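Local coordinates for protein putative pectin lyase (Geobacillus virus E2, PDB 7CHU) that serves as a trimeric tailspike of a thermophilic deep-sea bacteriophage, with a pectate lyase-like beta-helix that probably binds and may cleave a host-surface polysaccharide, at residues 23-28 with 43-48; 105-110 with 169-174; 205-210 with 228-233; 276-281 with 310-315; 405-410 with 435-440. One frame throughout, in Å; residues are numbered along the deposited sequence.

Interaction 1 (23-28 with 43-48)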
# COMPACT_ATOMS: atom_id res chain seq x y z
N PRO A 23 38.49 -38.97 50.75
CA PRO A 23 37.93 -37.91 49.90
C PRO A 23 38.99 -36.89 49.51
O PRO A 23 39.82 -36.48 50.32
CB PRO A 23 36.86 -37.28 50.79
CG PRO A 23 37.38 -37.45 52.15
CD PRO A 23 38.10 -38.78 52.16
N GLN A 24 38.97 -36.51 48.23
CA GLN A 24 39.88 -35.52 47.68
C GLN A 24 39.22 -34.15 47.67
O GLN A 24 38.01 -34.00 47.91
CB GLN A 24 40.30 -35.93 46.26
CG GLN A 24 40.93 -37.33 46.11
CD GLN A 24 41.89 -37.72 47.22
OE1 GLN A 24 41.51 -37.89 48.38
NE2 GLN A 24 43.16 -37.87 46.87
N HIS A 25 40.02 -33.13 47.40
CA HIS A 25 39.49 -31.78 47.29
C HIS A 25 38.60 -31.67 46.06
O HIS A 25 39.01 -32.03 44.95
CB HIS A 25 40.61 -30.74 47.22
CG HIS A 25 40.12 -29.32 47.22
ND1 HIS A 25 40.01 -28.58 46.07
CD2 HIS A 25 39.69 -28.52 48.23
CE1 HIS A 25 39.55 -27.37 46.36
NE2 HIS A 25 39.35 -27.32 47.67
N GLY A 26 37.38 -31.17 46.25
CA GLY A 26 36.44 -31.01 45.17
C GLY A 26 35.45 -32.14 45.02
O GLY A 26 34.50 -32.01 44.23
N ASP A 27 35.65 -33.25 45.74
CA ASP A 27 34.70 -34.34 45.69
C ASP A 27 33.33 -33.87 46.15
O ASP A 27 33.20 -33.16 47.16
CB ASP A 27 35.18 -35.51 46.56
CG ASP A 27 36.25 -36.33 45.86
OD1 ASP A 27 36.71 -35.88 44.79
OD2 ASP A 27 36.63 -37.41 46.39
N THR A 28 32.30 -34.25 45.40
CA THR A 28 30.94 -33.77 45.62
C THR A 28 30.00 -34.96 45.58
O THR A 28 30.07 -35.78 44.65
CB THR A 28 30.58 -32.72 44.56
OG1 THR A 28 31.61 -31.73 44.52
CG2 THR A 28 29.27 -32.04 44.89
N ARG A 43 30.37 -30.96 49.71
CA ARG A 43 31.62 -30.82 48.98
C ARG A 43 32.78 -30.90 49.97
O ARG A 43 32.76 -30.22 51.00
CB ARG A 43 31.67 -29.49 48.23
CG ARG A 43 33.01 -29.18 47.60
CD ARG A 43 32.99 -27.77 47.04
NE ARG A 43 34.29 -27.36 46.52
CZ ARG A 43 34.70 -27.64 45.29
NH1 ARG A 43 33.92 -28.33 44.47
NH2 ARG A 43 35.90 -27.24 44.89
N TYR A 44 33.76 -31.74 49.65
CA TYR A 44 34.91 -31.91 50.54
C TYR A 44 35.87 -30.76 50.28
O TYR A 44 36.63 -30.77 49.31
CB TYR A 44 35.58 -33.26 50.33
CG TYR A 44 36.50 -33.65 51.48
CD1 TYR A 44 35.98 -34.02 52.72
CD2 TYR A 44 37.88 -33.62 51.33
CE1 TYR A 44 36.81 -34.35 53.78
CE2 TYR A 44 38.72 -33.96 52.38
CZ TYR A 44 38.18 -34.32 53.60
OH TYR A 44 39.02 -34.66 54.64
N GLU A 45 35.82 -29.75 51.15
CA GLU A 45 36.67 -28.58 51.07
C GLU A 45 37.68 -28.61 52.21
O GLU A 45 37.33 -28.93 53.35
CB GLU A 45 35.85 -27.29 51.13
CG GLU A 45 35.79 -26.53 49.81
CD GLU A 45 34.68 -25.48 49.79
OE1 GLU A 45 33.96 -25.35 50.81
OE2 GLU A 45 34.54 -24.79 48.75
N ASN A 46 38.93 -28.29 51.88
CA ASN A 46 40.04 -28.32 52.84
C ASN A 46 40.14 -29.68 53.53
O ASN A 46 40.87 -30.56 53.07
CB ASN A 46 39.89 -27.20 53.87
CG ASN A 46 39.74 -25.83 53.22
OD1 ASN A 46 38.68 -25.21 53.29
ND2 ASN A 46 40.80 -25.36 52.57
N GLY A 47 39.39 -29.86 54.62
CA GLY A 47 39.44 -31.12 55.35
C GLY A 47 38.13 -31.61 55.95
O GLY A 47 38.13 -32.56 56.73
N GLN A 48 37.01 -30.97 55.60
CA GLN A 48 35.69 -31.39 56.04
C GLN A 48 34.80 -31.64 54.82
O GLN A 48 35.10 -31.22 53.70
CB GLN A 48 35.00 -30.34 56.93
CG GLN A 48 35.87 -29.53 57.88
CD GLN A 48 36.82 -28.57 57.17
OE1 GLN A 48 36.39 -27.73 56.37
NE2 GLN A 48 38.11 -28.68 57.47
O HOH W 1 30.99 -29.16 44.24
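Pro23 lies on the ring of Tyr44 in a beta-hairpin contact of the small N-terminal sheet, where the type II turn from Gln24 to Asp27 leads into strand 27-30 and meets the end of strand 40-45. The proline delivers CG over the middle of the phenol, 3.5 Å from the ring centroid and 11° off its normal, a CH-pi contact. CG of Tyr44 stands anti to the backbone N (chi1 -163°), and Gln24 O sits near the plane at the ring edge. Tyr44 is bonded through both its backbone N and its backbone O: Tyr44 N donates to Asp27 O at 2.9 Å, and Tyr44 O accepts from Gly26 N at 3.2 Å. Beyond this, Arg43 is extended from CG to NE and lays one face of its guanidinium against Gly26 CA, 3.5 Å above the plane. A water joins Arg43 NH1, 3.1 Å away, to Thr28 OG1, whose hydroxyl in turn donates to Gly26 O. The charged ends are answered outside the hairpin, Arg43 NH2 by Lys3 O and Asp27 OD2 by Arg5, and Trp6 of a second subunit packs on Arg43. Turn and strand are thus joined by backbone bonds and an aromatic face, while the buried charges of Arg43 and Asp27 find their main outside partners in Lys3 and Arg5, tying hairpin to chain start.

Interaction 2 (105-110 with 169-174)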
# COMPACT_ATOMS: atom_id res chain seq x y z
N LEU A 105 -18.27 -19.60 19.63
CA LEU A 105 -18.48 -19.06 18.29
C LEU A 105 -18.87 -17.59 18.33
O LEU A 105 -19.11 -17.00 19.39
CB LEU A 105 -19.54 -19.85 17.53
CG LEU A 105 -19.12 -21.27 17.16
CD1 LEU A 105 -20.28 -22.20 17.40
CD2 LEU A 105 -18.67 -21.33 15.73
N ASN A 106 -18.93 -17.00 17.13
CA ASN A 106 -19.13 -15.55 16.93
C ASN A 106 -17.97 -14.84 17.65
O ASN A 106 -16.83 -15.34 17.61
CB ASN A 106 -20.53 -15.14 17.38
CG ASN A 106 -21.62 -15.45 16.33
OD1 ASN A 106 -21.35 -15.65 15.13
ND2 ASN A 106 -22.87 -15.52 16.79
N ASN A 107 -18.21 -13.70 18.31
CA ASN A 107 -17.14 -12.90 18.90
C ASN A 107 -16.31 -13.71 19.90
O ASN A 107 -15.08 -13.65 19.88
CB ASN A 107 -17.73 -11.67 19.58
CG ASN A 107 -17.87 -10.49 18.64
OD1 ASN A 107 -17.69 -9.34 19.05
ND2 ASN A 107 -18.18 -10.76 17.36
N ALA A 108 -16.99 -14.46 20.79
CA ALA A 108 -16.35 -15.31 21.81
C ALA A 108 -15.32 -14.55 22.64
O ALA A 108 -14.21 -15.02 22.88
CB ALA A 108 -15.70 -16.55 21.18
N SER A 109 -15.73 -13.37 23.11
CA SER A 109 -14.80 -12.45 23.76
C SER A 109 -14.17 -13.08 24.99
O SER A 109 -14.84 -13.72 25.80
CB SER A 109 -15.53 -11.16 24.15
OG SER A 109 -14.97 -10.58 25.30
N GLY A 110 -12.85 -12.91 25.12
CA GLY A 110 -12.14 -13.40 26.28
C GLY A 110 -11.81 -14.87 26.24
O GLY A 110 -11.45 -15.44 27.27
N LEU A 169 -17.50 -17.96 12.32
CA LEU A 169 -16.21 -18.10 12.96
C LEU A 169 -15.49 -16.76 12.88
O LEU A 169 -15.35 -16.22 11.78
CB LEU A 169 -15.40 -19.18 12.24
CG LEU A 169 -14.36 -19.89 13.07
CD1 LEU A 169 -15.08 -20.63 14.17
CD2 LEU A 169 -13.62 -20.85 12.17
N CYS A 170 -15.03 -16.24 14.02
CA CYS A 170 -14.40 -14.92 14.05
C CYS A 170 -12.97 -14.95 14.56
O CYS A 170 -12.61 -15.75 15.43
CB CYS A 170 -15.22 -13.94 14.90
SG CYS A 170 -16.88 -13.70 14.31
N PHE A 171 -12.16 -14.04 14.00
CA PHE A 171 -10.80 -13.77 14.49
C PHE A 171 -9.91 -15.01 14.46
O PHE A 171 -9.15 -15.26 15.40
CB PHE A 171 -10.83 -13.19 15.91
CG PHE A 171 -11.69 -11.95 16.04
CD1 PHE A 171 -11.22 -10.71 15.58
CD2 PHE A 171 -12.94 -12.03 16.64
CE1 PHE A 171 -12.01 -9.58 15.72
CE2 PHE A 171 -13.74 -10.90 16.79
CZ PHE A 171 -13.28 -9.68 16.33
N VAL A 172 -10.01 -15.81 13.40
CA VAL A 172 -9.11 -16.95 13.21
C VAL A 172 -7.97 -16.52 12.30
O VAL A 172 -8.02 -15.48 11.64
CB VAL A 172 -9.84 -18.19 12.65
CG1 VAL A 172 -10.80 -18.81 13.71
CG2 VAL A 172 -10.57 -17.85 11.36
N GLY A 173 -6.92 -17.33 12.24
CA GLY A 173 -5.81 -16.95 11.38
C GLY A 173 -4.71 -18.00 11.35
O GLY A 173 -4.71 -18.96 12.12
N ILE A 174 -3.79 -17.78 10.40
CA ILE A 174 -2.57 -18.55 10.25
C ILE A 174 -1.43 -17.53 10.14
O ILE A 174 -1.57 -16.52 9.45
CB ILE A 174 -2.60 -19.46 9.00
CG1 ILE A 174 -3.78 -20.46 9.05
CG2 ILE A 174 -1.26 -20.20 8.83
CD1 ILE A 174 -3.88 -21.35 7.83
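Leu105 reaches the wall of the beta-helix with a single branch: its CD2 meets CD1 of Leu169 at 4.0 Å, the two side chains passing at a slant. CB of Leu169 points away from the loop, yet CD1 still comes round to touch Leu105. At Asn106 the backbone takes over. Its carbonyl O lies 3.4 Å from Cys170 CB and 3.7 Å from Cys170 SG, a snug fit of oxygen against the thiol side chain. Ser133 OG hydrogen-bonds to both Asn106 O and Cys170 N, and so bridges the two backbones, while Asn106 OD1 is held by the backbone N of Arg168. Asn107 comes next, with its N 4.2 Å from Cys170 SG and its O 4.2 Å from Phe171 CD2. That oxygen has stronger partners in Asn134 ND2 and in Ser143 OG of a second subunit, and Asn107 OD1 accepts a hydrogen bond from Arg205 NH1 of the same neighbour, a bond that is weak in the symmetry-related copy. Gly110 then adds backbone hydrogen bonds to that subunit. In the segment 169-174, Phe171 has left-handed helical backbone angles (59°, 41°), a bend that parts strand 169-170 from strand 173-174 at a corner of the pectate lyase-like parallel beta-helix. The direct touch is one leucine pair plus backbone polar atoms of Asn106 and Asn107 set against Cys170 and Phe171, with no clear bond between the segments, so the loop following helix 91-99 is positioned chiefly by serine, asparagine and backbone groups around it, and Asn107 and Gly110 also bond to the second subunit.

Interaction 3 (205-210 with 228-233)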
# COMPACT_ATOMS: atom_id res chain seq x y z
N ARG A 205 1.41 -24.38 -1.01
CA ARG A 205 2.15 -24.75 -2.20
C ARG A 205 1.93 -26.22 -2.52
O ARG A 205 1.79 -27.05 -1.62
CB ARG A 205 3.66 -24.48 -2.03
CG ARG A 205 4.00 -23.01 -1.69
CD ARG A 205 5.51 -22.81 -1.49
NE ARG A 205 6.19 -22.85 -2.78
CZ ARG A 205 7.49 -23.08 -2.94
NH1 ARG A 205 8.28 -23.29 -1.88
NH2 ARG A 205 8.00 -23.09 -4.17
N TYR A 206 1.90 -26.54 -3.82
CA TYR A 206 1.89 -27.91 -4.32
C TYR A 206 0.63 -28.67 -3.91
O TYR A 206 0.67 -29.89 -3.70
CB TYR A 206 3.14 -28.68 -3.88
CG TYR A 206 4.42 -28.04 -4.33
CD1 TYR A 206 4.83 -28.13 -5.66
CD2 TYR A 206 5.22 -27.34 -3.44
CE1 TYR A 206 6.01 -27.54 -6.08
CE2 TYR A 206 6.40 -26.72 -3.86
CZ TYR A 206 6.78 -26.83 -5.19
OH TYR A 206 7.95 -26.24 -5.61
N CYS A 207 -0.50 -27.97 -3.81
CA CYS A 207 -1.79 -28.61 -3.57
C CYS A 207 -2.48 -28.80 -4.92
O CYS A 207 -2.67 -27.83 -5.65
CB CYS A 207 -2.66 -27.76 -2.65
SG CYS A 207 -1.96 -27.51 -1.03
N ALA A 208 -2.87 -30.02 -5.24
CA ALA A 208 -3.46 -30.26 -6.56
C ALA A 208 -4.96 -29.94 -6.62
O ALA A 208 -5.54 -29.89 -7.71
CB ALA A 208 -3.19 -31.70 -7.00
N ASN A 209 -5.59 -29.71 -5.48
CA ASN A 209 -6.92 -29.11 -5.44
C ASN A 209 -6.71 -27.60 -5.30
O ASN A 209 -5.63 -27.09 -5.61
CB ASN A 209 -7.74 -29.75 -4.32
CG ASN A 209 -9.22 -29.81 -4.63
OD1 ASN A 209 -9.90 -28.78 -4.64
ND2 ASN A 209 -9.74 -31.02 -4.83
N HIS A 210 -7.72 -26.85 -4.87
CA HIS A 210 -7.52 -25.42 -4.64
C HIS A 210 -6.41 -25.23 -3.61
O HIS A 210 -6.24 -26.04 -2.69
CB HIS A 210 -8.80 -24.76 -4.11
CG HIS A 210 -9.99 -24.88 -5.02
ND1 HIS A 210 -9.97 -24.49 -6.35
CD2 HIS A 210 -11.26 -25.28 -4.76
CE1 HIS A 210 -11.17 -24.67 -6.87
NE2 HIS A 210 -11.97 -25.14 -5.92
N THR A 228 1.97 -20.92 -4.58
CA THR A 228 2.55 -21.42 -5.83
C THR A 228 2.19 -22.88 -6.07
O THR A 228 1.91 -23.63 -5.14
CB THR A 228 4.10 -21.31 -5.86
OG1 THR A 228 4.68 -22.47 -5.24
CG2 THR A 228 4.58 -20.08 -5.13
N ASP A 229 2.21 -23.27 -7.36
CA ASP A 229 2.10 -24.68 -7.79
C ASP A 229 0.80 -25.33 -7.31
O ASP A 229 0.77 -26.52 -7.01
CB ASP A 229 3.31 -25.50 -7.30
CG ASP A 229 4.62 -25.01 -7.91
OD1 ASP A 229 4.93 -25.45 -9.03
OD2 ASP A 229 5.32 -24.19 -7.28
N ASN A 230 -0.28 -24.56 -7.24
CA ASN A 230 -1.56 -25.06 -6.75
C ASN A 230 -2.54 -25.24 -7.89
O ASN A 230 -2.40 -24.64 -8.95
CB ASN A 230 -2.14 -24.09 -5.72
CG ASN A 230 -1.31 -24.02 -4.44
OD1 ASN A 230 -0.90 -25.05 -3.90
ND2 ASN A 230 -1.06 -22.80 -3.96
N GLY A 231 -3.58 -26.03 -7.65
CA GLY A 231 -4.68 -26.13 -8.59
C GLY A 231 -4.43 -27.16 -9.68
O GLY A 231 -3.47 -27.94 -9.66
N ASP A 232 -5.35 -27.16 -10.65
CA ASP A 232 -5.37 -28.12 -11.74
C ASP A 232 -6.43 -27.65 -12.73
O ASP A 232 -7.63 -27.83 -12.48
CB ASP A 232 -5.68 -29.54 -11.23
CG ASP A 232 -5.72 -30.60 -12.37
OD1 ASP A 232 -5.80 -30.26 -13.55
OD2 ASP A 232 -5.70 -31.80 -12.06
N LEU A 233 -6.00 -27.06 -13.83
CA LEU A 233 -6.96 -26.46 -14.76
C LEU A 233 -7.95 -27.49 -15.28
O LEU A 233 -9.13 -27.18 -15.47
CB LEU A 233 -6.22 -25.81 -15.92
CG LEU A 233 -7.19 -25.12 -16.87
CD1 LEU A 233 -7.96 -24.06 -16.11
CD2 LEU A 233 -6.39 -24.50 -18.00
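Arg205 runs alongside Thr228, the two side chains pointing the same way from neighbouring coils of the beta-helix. Starting from the backbone, Arg205 CB rests 3.7 Å from Thr228 O, while CG lies 3.7 Å and CD 3.9 Å from Thr228 OG1. The chain then bends, chi3 of 73° folding NE toward the threonine, and NE donates to Thr228 OG1 at 2.9 Å in a nearly straight bond (176°) that lies in the guanidinium plane. CZ follows at 3.7 Å from the same Thr228 OG1. Farther out, NH2 comes within 4.3 Å of Asp229 OD2, opposite charges but too far for a salt bridge, while NH1 turns to a third subunit. Tyr206 covers one face of the guanidinium with CE2. Thr228 OG1 donates a hydrogen bond to Asp229 OD2, met on the anti side of the carboxylate, so this hydroxyl accepts from arginine and donates to aspartate. Asp229 in turn lies beside the Tyr206 ring, its plane nearly parallel to the ring. Along the backbone the two segments keep step, running in the same direction: Tyr206 N bonds to Thr228 O, Gly231 N to Cys207 O at 2.8 Å, and the side-chain oxygen OD1 of Asn230 receives Cys207 N at 2.9 Å, in the plane of its amide. Asn230 ND2 goes to Val204 O and Asn227 OD1, and Asn230 N to Asn263 OD1 of a following turn. Because the hydroxyl both accepts and donates, the arginine's charge is probably balanced in part by Asp229 through Thr228, without direct contact.

Interaction 4 (276-281 with 310-315)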
# COMPACT_ATOMS: atom_id res chain seq x y z
N ARG A 276 -27.61 -14.58 -5.60
CA ARG A 276 -27.69 -13.26 -6.21
C ARG A 276 -26.60 -12.32 -5.72
O ARG A 276 -26.18 -11.41 -6.46
CB ARG A 276 -29.06 -12.66 -5.91
CG ARG A 276 -29.47 -11.46 -6.76
CD ARG A 276 -30.80 -10.92 -6.23
NE ARG A 276 -30.64 -10.21 -4.95
CZ ARG A 276 -30.86 -10.71 -3.73
NH1 ARG A 276 -31.28 -11.97 -3.58
NH2 ARG A 276 -30.66 -9.94 -2.65
N ARG A 277 -26.15 -12.49 -4.49
CA ARG A 277 -25.23 -11.55 -3.85
C ARG A 277 -23.82 -11.83 -4.33
O ARG A 277 -23.23 -12.87 -3.98
CB ARG A 277 -25.35 -11.67 -2.35
CG ARG A 277 -26.63 -11.09 -1.84
CD ARG A 277 -26.87 -11.46 -0.39
NE ARG A 277 -28.14 -10.89 0.04
CZ ARG A 277 -28.85 -11.30 1.09
NH1 ARG A 277 -28.42 -12.32 1.84
NH2 ARG A 277 -30.00 -10.70 1.37
N ARG A 278 -23.28 -10.93 -5.15
CA ARG A 278 -22.00 -11.16 -5.78
C ARG A 278 -20.85 -10.79 -4.85
O ARG A 278 -21.00 -9.95 -3.96
CB ARG A 278 -21.91 -10.36 -7.09
CG ARG A 278 -23.02 -10.76 -8.10
CD ARG A 278 -23.14 -9.74 -9.24
NE ARG A 278 -21.82 -9.30 -9.71
CZ ARG A 278 -20.99 -10.04 -10.45
NH1 ARG A 278 -21.33 -11.26 -10.84
NH2 ARG A 278 -19.79 -9.55 -10.80
N ASN A 279 -19.72 -11.47 -5.03
CA ASN A 279 -18.50 -11.11 -4.33
C ASN A 279 -18.20 -9.64 -4.57
O ASN A 279 -18.39 -9.11 -5.68
CB ASN A 279 -17.33 -11.99 -4.81
CG ASN A 279 -17.54 -13.47 -4.44
OD1 ASN A 279 -18.01 -13.79 -3.34
ND2 ASN A 279 -17.18 -14.36 -5.34
N GLY A 280 -17.76 -8.96 -3.52
CA GLY A 280 -17.56 -7.52 -3.65
C GLY A 280 -16.53 -6.97 -2.69
O GLY A 280 -16.26 -7.53 -1.63
N ASN A 281 -15.94 -5.84 -3.09
CA ASN A 281 -15.12 -5.03 -2.19
C ASN A 281 -13.92 -5.81 -1.65
O ASN A 281 -13.50 -5.62 -0.52
CB ASN A 281 -15.97 -4.46 -1.06
CG ASN A 281 -16.31 -3.02 -1.30
OD1 ASN A 281 -15.43 -2.14 -1.26
ND2 ASN A 281 -17.59 -2.75 -1.57
N ASP A 310 -15.05 -12.57 -11.46
CA ASP A 310 -16.52 -12.54 -11.39
C ASP A 310 -16.90 -11.93 -10.04
O ASP A 310 -17.25 -12.63 -9.07
CB ASP A 310 -17.11 -13.93 -11.58
CG ASP A 310 -18.65 -13.96 -11.50
OD1 ASP A 310 -19.33 -12.91 -11.70
OD2 ASP A 310 -19.17 -15.06 -11.22
N GLY A 311 -16.84 -10.60 -9.98
CA GLY A 311 -17.08 -9.85 -8.76
C GLY A 311 -17.19 -8.37 -9.05
O GLY A 311 -16.91 -7.91 -10.16
N ASP A 312 -17.61 -7.62 -8.03
CA ASP A 312 -17.82 -6.19 -8.15
C ASP A 312 -16.92 -5.43 -7.18
O ASP A 312 -16.53 -5.95 -6.13
CB ASP A 312 -19.28 -5.82 -7.89
CG ASP A 312 -20.24 -6.52 -8.83
OD1 ASP A 312 -19.94 -6.68 -10.04
OD2 ASP A 312 -21.33 -6.92 -8.35
N VAL A 313 -16.63 -4.17 -7.53
CA VAL A 313 -15.89 -3.25 -6.65
C VAL A 313 -14.64 -3.92 -6.10
O VAL A 313 -14.36 -3.85 -4.89
CB VAL A 313 -16.77 -2.75 -5.49
CG1 VAL A 313 -16.20 -1.45 -4.92
CG2 VAL A 313 -18.21 -2.54 -5.95
N THR A 314 -13.87 -4.57 -6.95
CA THR A 314 -12.58 -5.10 -6.56
C THR A 314 -11.52 -4.04 -6.78
O THR A 314 -11.57 -3.29 -7.77
CB THR A 314 -12.26 -6.37 -7.36
OG1 THR A 314 -13.40 -7.23 -7.37
CG2 THR A 314 -11.05 -7.12 -6.78
N TYR A 315 -10.54 -3.99 -5.90
CA TYR A 315 -9.46 -3.01 -5.99
C TYR A 315 -8.18 -3.77 -6.32
O TYR A 315 -7.68 -4.54 -5.49
CB TYR A 315 -9.30 -2.24 -4.69
CG TYR A 315 -10.55 -1.57 -4.12
CD1 TYR A 315 -11.58 -2.34 -3.60
CD2 TYR A 315 -10.66 -0.18 -4.07
CE1 TYR A 315 -12.70 -1.75 -3.04
CE2 TYR A 315 -11.78 0.43 -3.52
CZ TYR A 315 -12.80 -0.37 -3.01
OH TYR A 315 -13.91 0.20 -2.44
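A salt-bridge network centred on Arg278 ties two neighbouring turns together, with Asp310 and Asp312 as its acidic partners. The guanidinium takes Asp312 side-on with two nitrogens: NE reaches OD2 at 2.8 Å on the syn side of the carboxylate, and NH2 reaches OD1 at 3.0 Å, this time from above the carboxylate plane. The remaining nitrogen, NH1, bonds to Asp310 OD1 at 2.7 Å, again on the syn side. A bend at chi3 (42°) turns NE toward Asp312, and both aspartates cross the arginine at about a right angle. Lys332 O accepts from NH2 as well, and Asp334 N donates to Asp312 OD1. These turns are successive coils of the pectate lyase-like beta-helix, stacked nearly parallel, and backbone bonds continue the stack along the segments: Asp312 N to Asn279 O at 2.9 Å, then Asn281 N to Asp312 O at 3.1 Å. Gly280 CA makes a CA-H...O contact with Asp312 O (3.1 Å). Where both segments bend into left-handed helical angles, at Asn281 and Val313, the asparagine amide lies beside Val313 CG1, 3.8 Å from Asn281 OD1. That same oxygen accepts the Tyr315 hydroxyl, OH to OD1 3.0 Å, and lies near the ring plane at its edge. On this side a second subunit closes in, its Tyr320 against Asn281, its Asp342 against Val313 and its Gly340 against Tyr315.

Interaction 5 (405-410 with 435-440)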
# COMPACT_ATOMS: atom_id res chain seq x y z
N LEU A 405 -6.56 10.68 -27.64
CA LEU A 405 -5.58 9.74 -28.14
C LEU A 405 -4.45 10.44 -28.88
O LEU A 405 -4.52 11.64 -29.21
CB LEU A 405 -6.25 8.69 -29.04
CG LEU A 405 -6.66 9.20 -30.43
CD1 LEU A 405 -6.56 8.05 -31.44
CD2 LEU A 405 -8.05 9.83 -30.39
N ASP A 406 -3.39 9.68 -29.07
CA ASP A 406 -2.28 10.03 -29.95
C ASP A 406 -2.67 9.59 -31.36
O ASP A 406 -2.82 8.39 -31.61
CB ASP A 406 -1.02 9.33 -29.47
CG ASP A 406 0.20 9.61 -30.34
OD1 ASP A 406 0.08 10.30 -31.38
OD2 ASP A 406 1.29 9.12 -29.97
N GLN A 407 -2.82 10.54 -32.27
CA GLN A 407 -3.19 10.22 -33.65
C GLN A 407 -1.99 10.56 -34.53
O GLN A 407 -1.87 11.68 -35.02
CB GLN A 407 -4.46 10.95 -34.09
CG GLN A 407 -5.21 10.25 -35.26
CD GLN A 407 -4.42 10.22 -36.54
OE1 GLN A 407 -4.48 11.15 -37.34
NE2 GLN A 407 -3.62 9.19 -36.72
N GLY A 408 -1.11 9.58 -34.72
CA GLY A 408 0.11 9.79 -35.47
C GLY A 408 0.92 10.99 -35.03
O GLY A 408 1.41 11.74 -35.87
N GLY A 409 1.05 11.20 -33.73
CA GLY A 409 1.79 12.33 -33.21
C GLY A 409 0.96 13.57 -32.94
O GLY A 409 1.50 14.56 -32.44
N ARG A 410 -0.33 13.54 -33.25
CA ARG A 410 -1.22 14.64 -32.98
C ARG A 410 -2.00 14.40 -31.69
O ARG A 410 -2.25 13.26 -31.29
CB ARG A 410 -2.17 14.84 -34.15
CG ARG A 410 -1.49 14.87 -35.56
CD ARG A 410 -2.56 14.73 -36.66
NE ARG A 410 -1.99 14.71 -38.00
CZ ARG A 410 -1.49 13.63 -38.61
NH1 ARG A 410 -1.47 12.45 -37.99
NH2 ARG A 410 -0.99 13.74 -39.84
N GLY A 435 -13.98 13.77 -35.31
CA GLY A 435 -12.91 14.11 -34.38
C GLY A 435 -12.21 15.40 -34.73
O GLY A 435 -12.38 15.98 -35.82
N ILE A 436 -11.40 15.85 -33.77
CA ILE A 436 -10.44 16.93 -33.94
C ILE A 436 -9.05 16.37 -33.69
O ILE A 436 -8.84 15.61 -32.73
CB ILE A 436 -10.72 18.08 -32.96
CG1 ILE A 436 -12.13 18.63 -33.15
CG2 ILE A 436 -9.68 19.21 -33.12
CD1 ILE A 436 -12.51 19.65 -32.07
N GLN A 437 -8.09 16.70 -34.55
CA GLN A 437 -6.71 16.32 -34.32
C GLN A 437 -5.84 17.56 -34.46
O GLN A 437 -5.99 18.33 -35.42
CB GLN A 437 -6.26 15.20 -35.26
CG GLN A 437 -6.47 15.45 -36.76
CD GLN A 437 -6.29 14.17 -37.57
OE1 GLN A 437 -6.67 13.07 -37.15
NE2 GLN A 437 -5.71 14.31 -38.76
N ILE A 438 -4.95 17.76 -33.49
CA ILE A 438 -4.15 18.98 -33.35
C ILE A 438 -2.69 18.61 -33.60
O ILE A 438 -2.09 17.87 -32.82
CB ILE A 438 -4.35 19.60 -31.96
CG1 ILE A 438 -5.84 19.90 -31.73
CG2 ILE A 438 -3.48 20.84 -31.78
CD1 ILE A 438 -6.13 20.21 -30.26
N ALA A 439 -2.12 19.11 -34.70
CA ALA A 439 -0.79 18.72 -35.14
C ALA A 439 0.24 19.75 -34.71
O ALA A 439 -0.09 20.83 -34.20
CB ALA A 439 -0.76 18.54 -36.66
N ASP A 440 1.51 19.41 -34.87
CA ASP A 440 2.59 20.38 -34.74
C ASP A 440 3.36 20.50 -36.06
O ASP A 440 4.59 20.53 -36.10
CB ASP A 440 3.52 20.08 -33.55
CG ASP A 440 3.99 18.63 -33.47
OD1 ASP A 440 4.13 17.99 -34.53
OD2 ASP A 440 4.24 18.15 -32.33
O HOH W 2 1.37 16.21 -34.86
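Arg410 closes a type I' turn that begins at Gln407, and its CA stands 4.6 Å from that of Ala439 in the segment 435-440. The turn forms the two-residue loop of the beta hairpin of strands 402-407 and 410-415, the second of which pairs antiparallel with strand 433-438 in the antiparallel region beyond the beta-helix coils. Gly408 and Gly409 supply the positive phi angles the turn needs, and Asp406 OD1 takes Gly409 N at 2.7 Å as an Asx motif. Arg410 has the largest share of the contact. Its CB lies 3.3 Å from Ile438 O and its CG 3.9 Å from Ala439 CB; then the extended chain runs beside Gln437, pointing the same way, with guanidinium and amide planes 21° apart. CG of Gln437 stands between its backbone N and carbonyl carbon (chi1 54°), 4.0 Å from Arg410 CD. At the tip, NH1 donates to Gln407 O at 3.1 Å while Arg410 N reaches that oxygen from the opposite face of its carbonyl plane, and NH2 is salt-bridged to Asp444. The neighbouring chains are close: Ile436 packs on Ile436 of both other subunits, and Asp440 OD2 pairs with Arg401 of the third subunit. Between the turn and the end of the strand sits a water, weakly bonded to Gly409 O at 2.9 Å and accepting from Asp440 N at 3.2 Å.

In the fold
The five contacts follow one another along the chain and along the length of the spike. Interaction 1 and interaction 5 lie on opposite sides of the chain's centre, their centres 103 Å apart. Between them, interactions 2, 3 and 4 sit on the beta-helix, 24 to 28 Å apart between centres, with no direct touch. They share a device: residues with left-handed helical angles at coil corners, Phe171 in interaction 2, Tyr206 and Asp229 in interaction 3, and Asn281 and Val313 in interaction 4. Asn107 of interaction 2 and Arg205 of interaction 3 pair between subunits, so separate contacts meet in the trimer. No catalytic residue is identified here.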